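Local atomic coordinates of terminase subunit UL89 protein (Human herpesvirus 5, PDB entry 3N4P), a protein that forms the nuclease-bearing large subunit of the terminase motor that translocates viral genomic DNA into empty capsids, this chain being its C-terminal nuclease domain. Residues Asp57-Pro69 with Gly81-Tyr95. Numbering follows the deposited sequence.
Sequences DYFGKTLYVYLDP and GVAAVGAYRHQFLIY
Tyr64 and Val85 pair through both backbone bonds, Tyr64 N to Val85 O at 2.8 Å and Val85 N to Tyr64 O at 3.0 Å, and Tyr66 with Ala83 repeats the pattern further along. Most of the side chains here are buried, though Tyr64 is partly exposed. Leu63 CD2 settles 3.8 Å from Ala84 CB and also touches Tyr95 CD2, on a face covered by helix 109-127, whereas Tyr66, Ala83 and Val85 turn to helix 256-267. Such an antiparallel pair, joined to the parallel strand 133-138, belongs to the RNase H-like fold of terminase nucleases; its first strand delivers Asp68, a magnesium ligand beside Glu139, just where the ladder ends in a weak bond from Asp68 N to Gly81 O.

Toward the other end the first chain bows away near Lys61, the register slips by two residues, and pairing resumes where Phe59 faces Tyr88, with Gly60 N reaching Ala87 O from above the carbonyl plane. Phe59 lays a face over Tyr88 CD1, the rings inclined at 41°. At the solvent side Arg89, in the type II' turn from Tyr88 to Gln91, bends at chi3 (113°) to lie flat on Tyr58, its NH2 centred over the ring and the planes 12° apart. In the guanidinium plane, NH1 donates to Tyr88 OH at 2.7 Å, fixing the group's rotation; that hydroxyl also bonds Glu42 of the second subunit.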
ATOM      1  N   ASP B  57       7.082  13.163 -11.076  1.00 77.66           N
ATOM      2  CA  ASP B  57       6.905  14.601 -10.894  1.00 81.01           C
ATOM      3  C   ASP B  57       6.657  14.941  -9.434  1.00 78.01           C
ATOM      4  O   ASP B  57       7.232  15.892  -8.936  1.00 78.74           O
ATOM      5  CB  ASP B  57       5.765  15.127 -11.780  1.00 86.82           C
ATOM      6  CG  ASP B  57       5.658  14.357 -13.104  1.00 91.81           C
ATOM      7  OD1 ASP B  57       5.256  13.142 -13.034  1.00 93.23           O
ATOM      8  OD2 ASP B  57       5.985  14.956 -14.170  1.00 93.22           O
ATOM      9  N   TYR B  58       5.864  14.118  -8.748  1.00 73.83           N
ATOM     10  CA  TYR B  58       5.444  14.360  -7.365  1.00 71.19           C
ATOM     11  C   TYR B  58       6.312  13.790  -6.243  1.00 66.66           C
ATOM     12  O   TYR B  58       5.988  13.982  -5.077  1.00 64.94           O
ATOM     13  CB  TYR B  58       3.959  13.939  -7.188  1.00 72.36           C
ATOM     14  CG  TYR B  58       3.076  14.833  -8.030  1.00 77.18           C
ATOM     15  CD1 TYR B  58       2.558  16.010  -7.494  1.00 83.48           C
ATOM     16  CD2 TYR B  58       2.874  14.576  -9.395  1.00 81.29           C
ATOM     17  CE1 TYR B  58       1.787  16.883  -8.275  1.00 92.28           C
ATOM     18  CE2 TYR B  58       2.115  15.462 -10.202  1.00 89.56           C
ATOM     19  CZ  TYR B  58       1.571  16.600  -9.617  1.00 93.68           C
ATOM     20  OH  TYR B  58       0.819  17.483 -10.353  1.00103.32           O
ATOM     21  N   PHE B  59       7.415  13.115  -6.564  1.00 64.18           N
ATOM     22  CA  PHE B  59       8.316  12.646  -5.495  1.00 61.38           C
ATOM     23  C   PHE B  59       9.339  13.669  -5.087  1.00 62.54           C
ATOM     24  O   PHE B  59       9.915  14.380  -5.924  1.00 64.69           O
ATOM     25  CB  PHE B  59       9.040  11.352  -5.894  1.00 59.69           C
ATOM     26  CG  PHE B  59       8.133  10.168  -5.959  1.00 57.76           C
ATOM     27  CD1 PHE B  59       7.340   9.943  -7.091  1.00 57.26           C
ATOM     28  CD2 PHE B  59       8.045   9.296  -4.898  1.00 55.07           C
ATOM     29  CE1 PHE B  59       6.470   8.849  -7.163  1.00 58.17           C
ATOM     30  CE2 PHE B  59       7.185   8.199  -4.959  1.00 57.36           C
ATOM     31  CZ  PHE B  59       6.361   7.999  -6.099  1.00 57.85           C
ATOM     32  N   GLY B  60       9.631  13.735  -3.802  1.00 61.04           N
ATOM     33  CA  GLY B  60      10.792  14.538  -3.433  1.00 61.31           C
ATOM     34  C   GLY B  60      12.065  13.898  -4.016  1.00 61.21           C
ATOM     35  O   GLY B  60      12.136  12.685  -4.138  1.00 58.37           O
ATOM     36  N   LYS B  61      13.060  14.716  -4.407  1.00 61.32           N
ATOM     37  CA  LYS B  61      14.283  14.166  -4.975  1.00 62.11           C
ATOM     38  C   LYS B  61      15.399  13.996  -3.951  1.00 59.12           C
ATOM     39  O   LYS B  61      16.510  13.541  -4.273  1.00 59.93           O
ATOM     40  CB  LYS B  61      14.719  14.982  -6.197  1.00 64.99           C
ATOM     41  CG  LYS B  61      13.529  15.129  -7.129  1.00 70.73           C
ATOM     42  CD  LYS B  61      13.943  15.643  -8.478  1.00 80.97           C
ATOM     43  CE  LYS B  61      12.887  15.202  -9.479  1.00 86.35           C
ATOM     44  NZ  LYS B  61      12.764  16.215 -10.588  1.00 91.77           N
ATOM     45  N   THR B  62      15.084  14.319  -2.712  1.00 57.75           N
ATOM     46  CA  THR B  62      16.058  14.228  -1.690  1.00 57.47           C
ATOM     47  C   THR B  62      15.796  13.099  -0.723  1.00 53.91           C
ATOM     48  O   THR B  62      14.746  13.038  -0.135  1.00 50.70           O
ATOM     49  CB  THR B  62      16.162  15.561  -0.930  1.00 60.44           C
ATOM     50  OG1 THR B  62      16.642  16.548  -1.831  1.00 64.90           O
ATOM     51  CG2 THR B  62      17.200  15.443   0.181  1.00 56.78           C
ATOM     52  N   LEU B  63      16.790  12.238  -0.516  1.00 50.82           N
ATOM     53  CA  LEU B  63      16.728  11.197   0.533  1.00 49.16           C
ATOM     54  C   LEU B  63      17.217  11.772   1.879  1.00 50.00           C
ATOM     55  O   LEU B  63      18.361  12.150   1.995  1.00 53.37           O
ATOM     56  CB  LEU B  63      17.684  10.046   0.151  1.00 46.91           C
ATOM     57  CG  LEU B  63      17.315   8.601   0.289  1.00 46.57           C
ATOM     58  CD1 LEU B  63      18.504   7.575   0.523  1.00 39.79           C
ATOM     59  CD2 LEU B  63      16.041   8.328   1.189  1.00 47.38           C
ATOM     60  N   TYR B  64      16.392  11.835   2.897  1.00 51.02           N
ATOM     61  CA  TYR B  64      16.820  12.245   4.236  1.00 51.73           C
ATOM     62  C   TYR B  64      17.149  10.984   5.036  1.00 51.63           C
ATOM     63  O   TYR B  64      16.311  10.060   5.113  1.00 51.12           O
ATOM     64  CB  TYR B  64      15.670  13.040   4.937  1.00 52.01           C
ATOM     65  CG  TYR B  64      15.437  14.349   4.229  1.00 53.46           C
ATOM     66  CD1 TYR B  64      14.615  14.410   3.105  1.00 53.79           C
ATOM     67  CD2 TYR B  64      16.159  15.506   4.594  1.00 52.67           C
ATOM     68  CE1 TYR B  64      14.424  15.659   2.388  1.00 61.41           C
ATOM     69  CE2 TYR B  64      15.993  16.782   3.892  1.00 55.73           C
ATOM     70  CZ  TYR B  64      15.133  16.825   2.775  1.00 61.77           C
ATOM     71  OH  TYR B  64      14.985  17.999   2.039  1.00 66.53           O
ATOM     72  N   VAL B  65      18.322  10.911   5.647  1.00 52.82           N
ATOM     73  CA  VAL B  65      18.552   9.792   6.556  1.00 51.50           C
ATOM     74  C   VAL B  65      19.035  10.204   7.968  1.00 52.60           C
ATOM     75  O   VAL B  65      19.734  11.174   8.128  1.00 55.55           O
ATOM     76  CB  VAL B  65      19.568   8.660   5.961  1.00 50.93           C
ATOM     77  CG1 VAL B  65      19.916   8.770   4.459  1.00 46.79           C
ATOM     78  CG2 VAL B  65      20.705   8.449   6.844  1.00 49.30           C
ATOM     79  N   TYR B  66      18.782   9.377   8.970  1.00 50.39           N
ATOM     80  CA  TYR B  66      19.267   9.677  10.298  1.00 50.79           C
ATOM     81  C   TYR B  66      19.762   8.410  10.903  1.00 50.46           C
ATOM     82  O   TYR B  66      19.094   7.389  10.788  1.00 47.48           O
ATOM     83  CB  TYR B  66      18.051  10.069  11.140  1.00 50.41           C
ATOM     84  CG  TYR B  66      18.321  10.330  12.576  1.00 52.06           C
ATOM     85  CD1 TYR B  66      18.716  11.605  13.007  1.00 54.67           C
ATOM     86  CD2 TYR B  66      18.102   9.343  13.539  1.00 50.47           C
ATOM     87  CE1 TYR B  66      18.914  11.887  14.383  1.00 58.31           C
ATOM     88  CE2 TYR B  66      18.320   9.605  14.906  1.00 53.43           C
ATOM     89  CZ  TYR B  66      18.716  10.875  15.312  1.00 57.33           C
ATOM     90  OH  TYR B  66      18.910  11.145  16.644  1.00 60.23           O
ATOM     91  N   LEU B  67      20.841   8.499  11.670  1.00 51.89           N
ATOM     92  CA  LEU B  67      21.233   7.374  12.482  1.00 53.11           C
ATOM     93  C   LEU B  67      21.803   7.834  13.792  1.00 55.89           C
ATOM     94  O   LEU B  67      22.328   8.935  13.909  1.00 56.80           O
ATOM     95  CB  LEU B  67      22.261   6.474  11.756  1.00 52.14           C
ATOM     96  CG  LEU B  67      23.606   7.110  11.424  1.00 54.35           C
ATOM     97  CD1 LEU B  67      24.823   6.080  11.389  1.00 50.32           C
ATOM     98  CD2 LEU B  67      23.473   7.778  10.075  1.00 55.21           C
ATOM     99  N   ASP B  68      21.716   6.954  14.774  1.00 58.63           N
ATOM    100  CA  ASP B  68      22.241   7.209  16.114  1.00 63.15           C
ATOM    101  C   ASP B  68      23.222   6.134  16.480  1.00 64.31           C
ATOM    102  O   ASP B  68      22.832   5.127  17.079  1.00 63.28           O
ATOM    103  CB  ASP B  68      21.092   7.216  17.148  1.00 64.12           C
ATOM    104  CG  ASP B  68      21.598   7.366  18.599  1.00 69.97           C
ATOM    105  OD1 ASP B  68      22.825   7.516  18.843  1.00 73.28           O
ATOM    106  OD2 ASP B  68      20.753   7.341  19.510  1.00 76.93           O
ATOM    107  N   PRO B  69      24.505   6.324  16.129  1.00 67.03           N
ATOM    108  CA  PRO B  69      25.408   5.200  16.370  1.00 69.30           C
ATOM    109  C   PRO B  69      25.488   4.904  17.861  1.00 74.23           C
ATOM    110  O   PRO B  69      25.585   5.835  18.680  1.00 76.47           O
ATOM    111  CB  PRO B  69      26.772   5.679  15.819  1.00 69.76           C
ATOM    112  CG  PRO B  69      26.646   7.160  15.662  1.00 70.72           C
ATOM    113  CD  PRO B  69      25.174   7.490  15.519  1.00 67.58           C
ATOM    114  N   GLY B  81      19.831   2.473  15.175  1.00 55.45           N
ATOM    115  CA  GLY B  81      18.707   2.736  14.245  1.00 50.52           C
ATOM    116  C   GLY B  81      19.132   3.614  13.073  1.00 49.92           C
ATOM    117  O   GLY B  81      19.827   4.565  13.278  1.00 52.36           O
ATOM    118  N   VAL B  82      18.786   3.222  11.848  1.00 47.29           N
ATOM    119  CA  VAL B  82      18.967   3.973  10.597  1.00 45.37           C
ATOM    120  C   VAL B  82      17.582   4.014   9.871  1.00 44.33           C
ATOM    121  O   VAL B  82      16.877   3.015   9.822  1.00 42.70           O
ATOM    122  CB  VAL B  82      19.987   3.304   9.635  1.00 45.36           C
ATOM    123  CG1 VAL B  82      20.501   4.287   8.573  1.00 42.26           C
ATOM    124  CG2 VAL B  82      21.163   2.715  10.406  1.00 44.63           C
ATOM    125  N   ALA B  83      17.213   5.182   9.352  1.00 43.79           N
ATOM    126  CA  ALA B  83      16.027   5.353   8.553  1.00 43.68           C
ATOM    127  C   ALA B  83      16.307   6.296   7.404  1.00 44.68           C
ATOM    128  O   ALA B  83      17.056   7.287   7.514  1.00 45.38           O
ATOM    129  CB  ALA B  83      14.859   5.908   9.402  1.00 42.98           C
ATOM    130  N   ALA B  84      15.619   6.003   6.306  1.00 44.18           N
ATOM    131  CA  ALA B  84      15.764   6.729   5.067  1.00 43.88           C
ATOM    132  C   ALA B  84      14.370   6.992   4.527  1.00 43.34           C
ATOM    133  O   ALA B  84      13.647   6.025   4.200  1.00 42.29           O
ATOM    134  CB  ALA B  84      16.590   5.892   4.073  1.00 42.34           C
ATOM    135  N   VAL B  85      14.034   8.297   4.434  1.00 45.33           N
ATOM    136  CA  VAL B  85      12.740   8.842   4.011  1.00 45.54           C
ATOM    137  C   VAL B  85      12.810   9.952   2.937  1.00 46.87           C
ATOM    138  O   VAL B  85      13.837  10.620   2.779  1.00 48.88           O
ATOM    139  CB  VAL B  85      11.913   9.348   5.212  1.00 48.17           C
ATOM    140  CG1 VAL B  85      12.000   8.365   6.407  1.00 45.60           C
ATOM    141  CG2 VAL B  85      12.434  10.632   5.634  1.00 50.71           C
ATOM    142  N   GLY B  86      11.725  10.115   2.160  1.00 47.57           N
ATOM    143  CA  GLY B  86      11.635  11.112   1.078  1.00 47.52           C
ATOM    144  C   GLY B  86      10.170  11.543   0.969  1.00 50.16           C
ATOM    145  O   GLY B  86       9.271  10.791   1.377  1.00 48.88           O
ATOM    146  N   ALA B  87       9.916  12.679   0.349  1.00 49.27           N
ATOM    147  CA  ALA B  87       8.581  13.161   0.251  1.00 53.80           C
ATOM    148  C   ALA B  87       7.829  12.538  -0.919  1.00 53.27           C
ATOM    149  O   ALA B  87       8.413  12.205  -1.961  1.00 51.15           O
ATOM    150  CB  ALA B  87       8.575  14.666   0.203  1.00 54.59           C
ATOM    151  N   TYR B  88       6.511  12.393  -0.725  1.00 53.44           N
ATOM    152  CA  TYR B  88       5.625  12.150  -1.854  1.00 54.35           C
ATOM    153  C   TYR B  88       4.380  12.981  -1.693  1.00 57.75           C
ATOM    154  O   TYR B  88       3.645  12.752  -0.745  1.00 56.14           O
ATOM    155  CB  TYR B  88       5.292  10.651  -2.008  1.00 51.93           C
ATOM    156  CG  TYR B  88       4.228  10.457  -3.029  1.00 55.51           C
ATOM    157  CD1 TYR B  88       4.492  10.715  -4.377  1.00 58.28           C
ATOM    158  CD2 TYR B  88       2.910  10.101  -2.659  1.00 54.37           C
ATOM    159  CE1 TYR B  88       3.508  10.580  -5.314  1.00 62.53           C
ATOM    160  CE2 TYR B  88       1.925   9.985  -3.611  1.00 57.96           C
ATOM    161  CZ  TYR B  88       2.233  10.232  -4.942  1.00 63.42           C
ATOM    162  OH  TYR B  88       1.264  10.141  -5.929  1.00 69.02           O
ATOM    163  N   ARG B  89       4.140  13.909  -2.636  1.00 60.80           N
ATOM    164  CA  ARG B  89       3.149  14.979  -2.505  1.00 66.71           C
ATOM    165  C   ARG B  89       3.246  15.502  -1.095  1.00 66.84           C
ATOM    166  O   ARG B  89       4.312  15.838  -0.675  1.00 66.24           O
ATOM    167  CB  ARG B  89       1.690  14.493  -2.868  1.00 66.44           C
ATOM    168  CG  ARG B  89       1.629  13.678  -4.181  1.00 68.57           C
ATOM    169  CD  ARG B  89       0.224  13.172  -4.640  1.00 73.51           C
ATOM    170  NE  ARG B  89      -0.177  13.851  -5.879  1.00 86.16           N
ATOM    171  CZ  ARG B  89      -0.051  13.398  -7.136  1.00 85.53           C
ATOM    172  NH1 ARG B  89       0.458  12.202  -7.397  1.00 81.90           N
ATOM    173  NH2 ARG B  89      -0.481  14.160  -8.142  1.00 84.66           N
ATOM    174  N   HIS B  90       2.155  15.432  -0.339  1.00 69.27           N
ATOM    175  CA  HIS B  90       2.140  15.838   1.061  1.00 72.19           C
ATOM    176  C   HIS B  90       2.520  14.710   2.075  1.00 69.87           C
ATOM    177  O   HIS B  90       2.523  14.942   3.279  1.00 72.11           O
ATOM    178  CB  HIS B  90       0.772  16.509   1.388  1.00 76.09           C
ATOM    179  CG  HIS B  90      -0.407  15.592   1.234  1.00 81.10           C
ATOM    180  ND1 HIS B  90      -0.331  14.369   0.593  1.00 84.44           N
ATOM    181  CD2 HIS B  90      -1.688  15.701   1.674  1.00 88.99           C
ATOM    182  CE1 HIS B  90      -1.504  13.758   0.662  1.00 86.42           C
ATOM    183  NE2 HIS B  90      -2.346  14.540   1.320  1.00 89.69           N
ATOM    184  N   GLN B  91       2.910  13.520   1.598  1.00 66.60           N
ATOM    185  CA  GLN B  91       3.283  12.392   2.474  1.00 61.97           C
ATOM    186  C   GLN B  91       4.770  12.189   2.539  1.00 58.96           C
ATOM    187  O   GLN B  91       5.537  12.795   1.784  1.00 57.76           O
ATOM    188  CB  GLN B  91       2.592  11.111   2.025  1.00 60.53           C
ATOM    189  CG  GLN B  91       1.007  11.258   2.104  1.00 66.38           C
ATOM    190  CD  GLN B  91       0.281  10.121   1.417  1.00 67.09           C
ATOM    191  OE1 GLN B  91       0.409   9.948   0.218  1.00 71.23           O
ATOM    192  NE2 GLN B  91      -0.480   9.348   2.168  1.00 64.09           N
ATOM    193  N   PHE B  92       5.162  11.317   3.460  1.00 56.40           N
ATOM    194  CA  PHE B  92       6.548  10.915   3.661  1.00 52.82           C
ATOM    195  C   PHE B  92       6.642   9.450   3.638  1.00 50.81           C
ATOM    196  O   PHE B  92       5.893   8.746   4.344  1.00 49.13           O
ATOM    197  CB  PHE B  92       7.012  11.492   4.979  1.00 54.62           C
ATOM    198  CG  PHE B  92       6.667  12.970   5.087  1.00 58.91           C
ATOM    199  CD1 PHE B  92       7.496  13.933   4.509  1.00 64.97           C
ATOM    200  CD2 PHE B  92       5.486  13.374   5.689  1.00 64.29           C
ATOM    201  CE1 PHE B  92       7.177  15.324   4.558  1.00 66.23           C
ATOM    202  CE2 PHE B  92       5.127  14.770   5.737  1.00 68.64           C
ATOM    203  CZ  PHE B  92       6.013  15.745   5.161  1.00 68.65           C
ATOM    204  N   LEU B  93       7.572   8.998   2.816  1.00 48.28           N
ATOM    205  CA  LEU B  93       7.712   7.623   2.442  1.00 47.51           C
ATOM    206  C   LEU B  93       8.962   6.996   3.066  1.00 42.90           C
ATOM    207  O   LEU B  93      10.021   7.591   3.014  1.00 42.26           O
ATOM    208  CB  LEU B  93       7.883   7.645   0.948  1.00 49.29           C
ATOM    209  CG  LEU B  93       7.066   6.672   0.151  1.00 54.75           C
ATOM    210  CD1 LEU B  93       6.068   7.580  -0.479  1.00 60.72           C
ATOM    211  CD2 LEU B  93       7.911   6.131  -0.897  1.00 58.74           C
ATOM    212  N   ILE B  94       8.866   5.813   3.674  1.00 41.17           N
ATOM    213  CA  ILE B  94      10.050   5.232   4.347  1.00 39.41           C
ATOM    214  C   ILE B  94      10.668   4.306   3.329  1.00 39.22           C
ATOM    215  O   ILE B  94      10.008   3.339   2.893  1.00 37.67           O
ATOM    216  CB  ILE B  94       9.676   4.443   5.611  1.00 38.83           C
ATOM    217  CG1 ILE B  94       9.093   5.381   6.635  1.00 40.72           C
ATOM    218  CG2 ILE B  94      10.911   3.680   6.250  1.00 39.50           C
ATOM    219  CD1 ILE B  94       8.309   4.569   7.575  1.00 39.48           C
ATOM    220  N   TYR B  95      11.897   4.650   2.899  1.00 37.75           N
ATOM    221  CA  TYR B  95      12.596   3.868   1.904  1.00 37.71           C
ATOM    222  C   TYR B  95      13.493   2.764   2.472  1.00 36.39           C
ATOM    223  O   TYR B  95      13.817   1.781   1.779  1.00 35.50           O
ATOM    224  CB  TYR B  95      13.482   4.808   1.036  1.00 37.87           C
ATOM    225  CG  TYR B  95      12.658   5.736   0.076  1.00 43.18           C
ATOM    226  CD1 TYR B  95      11.846   5.193  -0.920  1.00 44.80           C
ATOM    227  CD2 TYR B  95      12.675   7.122   0.218  1.00 42.95           C
ATOM    228  CE1 TYR B  95      11.126   6.001  -1.790  1.00 46.71           C
ATOM    229  CE2 TYR B  95      11.973   7.982  -0.654  1.00 43.79           C
ATOM    230  CZ  TYR B  95      11.211   7.407  -1.656  1.00 49.49           C
ATOM    231  OH  TYR B  95      10.503   8.198  -2.515  1.00 48.63           O
TER